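Local coordinates for fructose-2,6-bisphosphatase TIGAR B (Danio rerio, PDB 3E9C), which probably hydrolyses fructose-2,6-bisphosphate to fructose 6-phosphate and phosphate, thereby lowering glycolytic flux and favouring the pentose phosphate pathway, at residues Thr52-Ser57 / Ser77-Ile82. Sequence-based numbering, arbitrary orientation.
Sequences TNVFVS and SATEMI
Val56 and Met81 make the closest apolar side-chain contact between the two segments: CG1 of Val56 meets CG of Met81 at 3.5 Å. In Val56, CG1 stands between the backbone N and the carbonyl carbon (chi1 68°), which turns it to the neighbouring strand, while Met81 runs out extended as far as SD before turning at the CG-SD bond. CG of Met81 also touches CG1 of Val54 at 4.0 Å. Ala66 and Glu67 of helix 60-71 lie against Met81, and Ala62 against Val56.

Beneath this apolar cluster the backbones are joined by two hydrogen bonds. Ile82 N gives a nearly straight one to Val54 O (2.9 Å, 165° at the hydrogen). Val56 N gives a more bent one to Ile82 O (3.0 Å, 143°). This pattern flanks Phe55 as in a parallel bridge, and strand 53-56, helix 60-71 and strand 81-83 form a beta-alpha-beta unit of the histidine phosphatase fold, with 81-83 outermost in the sheet. At the C-terminal end of 52-57, Ser57 OG is hydrogen-bonded to His183, the probable transition-state stabiliser.

On the other face, the side chains of Phe55 and Ile82 run side by side, CD1 of Phe55 3.9 Å from CB of Ile82, and helix 125-147 packs on the ring through Leu139, Arg142 and Met143. Toward Thr52 the pairing opens: a water accepts from Val54 N and approaches Glu80 O at a doubtfully short 2.5 Å, standing between groups that the parallel register would otherwise pair. Here CG2 of Thr79 comes 3.5 Å from Thr52 O and 3.8 Å from CG2 of Val54, the side chains of Thr79 and Val54 crossing at about a right angle, while OG1 of Thr79 bonds to Phe51 O; Glu80 points away, exposed to solvent.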
loop_
_atom_site.group_PDB
_atom_site.type_symbol
_atom_site.label_atom_id
_atom_site.label_comp_id
_atom_site.label_asym_id
_atom_site.label_seq_id
_atom_site.Cartn_x
_atom_site.Cartn_y
_atom_site.Cartn_z
ATOM N N THR A 52 7.301 8.230 3.783
ATOM C CA THR A 52 7.318 9.655 3.472
ATOM C C THR A 52 5.893 10.198 3.259
ATOM O O THR A 52 5.661 11.413 3.288
ATOM C CB THR A 52 8.144 9.898 2.182
ATOM O OG1 THR A 52 7.627 9.071 1.135
ATOM C CG2 THR A 52 9.613 9.549 2.380
ATOM N N ASN A 53 4.943 9.287 3.008
ATOM C CA ASN A 53 3.541 9.639 2.782
ATOM C C ASN A 53 2.641 8.538 3.340
ATOM O O ASN A 53 2.970 7.354 3.250
ATOM C CB ASN A 53 3.276 9.827 1.280
ATOM C CG ASN A 53 4.204 10.841 0.654
ATOM O OD1 ASN A 53 5.346 10.520 0.261
ATOM N ND2 ASN A 53 3.733 12.089 0.574
ATOM N N VAL A 54 1.516 8.935 3.931
ATOM C CA VAL A 54 0.563 7.994 4.498
ATOM C C VAL A 54 -0.848 8.370 4.006
ATOM O O VAL A 54 -1.246 9.534 4.103
ATOM C CB VAL A 54 0.614 8.002 6.058
ATOM C CG1 VAL A 54 -0.526 7.164 6.639
ATOM C CG2 VAL A 54 1.990 7.521 6.579
ATOM N N PHE A 55 -1.566 7.380 3.475
ATOM C CA PHE A 55 -2.941 7.532 3.004
ATOM C C PHE A 55 -3.819 6.478 3.658
ATOM O O PHE A 55 -3.421 5.306 3.793
ATOM C CB PHE A 55 -3.006 7.428 1.485
ATOM C CG PHE A 55 -1.996 8.292 0.793
ATOM C CD1 PHE A 55 -2.219 9.654 0.622
ATOM C CD2 PHE A 55 -0.804 7.745 0.326
ATOM C CE1 PHE A 55 -1.256 10.460 -0.005
ATOM C CE2 PHE A 55 0.149 8.540 -0.291
ATOM C CZ PHE A 55 -0.071 9.886 -0.459
ATOM N N VAL A 56 -5.004 6.899 4.084
ATOM C CA VAL A 56 -5.869 6.038 4.888
ATOM C C VAL A 56 -7.336 6.335 4.588
ATOM O O VAL A 56 -7.691 7.477 4.313
ATOM C CB VAL A 56 -5.524 6.155 6.415
ATOM C CG1 VAL A 56 -5.879 7.539 6.955
ATOM C CG2 VAL A 56 -6.252 5.094 7.220
ATOM N N SER A 57 -8.186 5.312 4.577
ATOM C CA SER A 57 -9.613 5.567 4.406
ATOM C C SER A 57 -10.128 6.400 5.589
ATOM O O SER A 57 -9.497 6.430 6.647
ATOM C CB SER A 57 -10.404 4.269 4.281
ATOM O OG SER A 57 -10.810 3.798 5.536
ATOM N N SER A 77 7.879 10.308 12.008
ATOM C CA SER A 77 7.242 11.290 12.897
ATOM C C SER A 77 6.774 12.567 12.203
ATOM O O SER A 77 5.825 13.220 12.654
ATOM C CB SER A 77 8.221 11.682 14.013
ATOM O OG SER A 77 8.537 10.530 14.767
ATOM N N ALA A 78 7.452 12.944 11.126
ATOM C CA ALA A 78 7.148 14.204 10.462
ATOM C C ALA A 78 6.240 14.002 9.252
ATOM O O ALA A 78 6.031 14.928 8.463
ATOM C CB ALA A 78 8.436 14.916 10.071
ATOM N N THR A 79 5.724 12.786 9.097
ATOM C CA THR A 79 4.828 12.458 7.995
ATOM C C THR A 79 3.375 12.608 8.431
ATOM O O THR A 79 2.955 12.000 9.419
ATOM C CB THR A 79 5.077 11.025 7.485
ATOM O OG1 THR A 79 6.422 10.923 7.000
ATOM C CG2 THR A 79 4.097 10.657 6.348
ATOM N N GLU A 80 2.622 13.427 7.702
ATOM C CA GLU A 80 1.205 13.650 7.990
ATOM C C GLU A 80 0.326 12.589 7.316
ATOM O O GLU A 80 0.577 12.182 6.178
ATOM C CB GLU A 80 0.765 15.043 7.520
ATOM C CG GLU A 80 0.930 15.262 6.007
ATOM C CD GLU A 80 0.233 16.517 5.484
ATOM O OE1 GLU A 80 -0.377 17.266 6.291
ATOM O OE2 GLU A 80 0.292 16.745 4.251
ATOM N N MET A 81 -0.698 12.160 8.033
ATOM C CA MET A 81 -1.657 11.188 7.555
ATOM C C MET A 81 -2.710 11.910 6.714
ATOM O O MET A 81 -3.305 12.887 7.178
ATOM C CB MET A 81 -2.315 10.541 8.774
ATOM C CG MET A 81 -3.275 9.398 8.485
ATOM S SD MET A 81 -3.953 8.693 10.018
ATOM C CE MET A 81 -2.469 8.151 10.808
ATOM N N ILE A 82 -2.936 11.441 5.485
ATOM C CA ILE A 82 -3.978 12.007 4.632
ATOM C C ILE A 82 -5.159 11.030 4.591
ATOM O O ILE A 82 -4.974 9.849 4.259
ATOM C CB ILE A 82 -3.480 12.241 3.183
ATOM C CG1 ILE A 82 -2.339 13.274 3.124
ATOM C CG2 ILE A 82 -4.629 12.654 2.287
ATOM C CD1 ILE A 82 -2.736 14.671 3.544
HETATM O O HOH W 1 1.013 11.886 3.690
#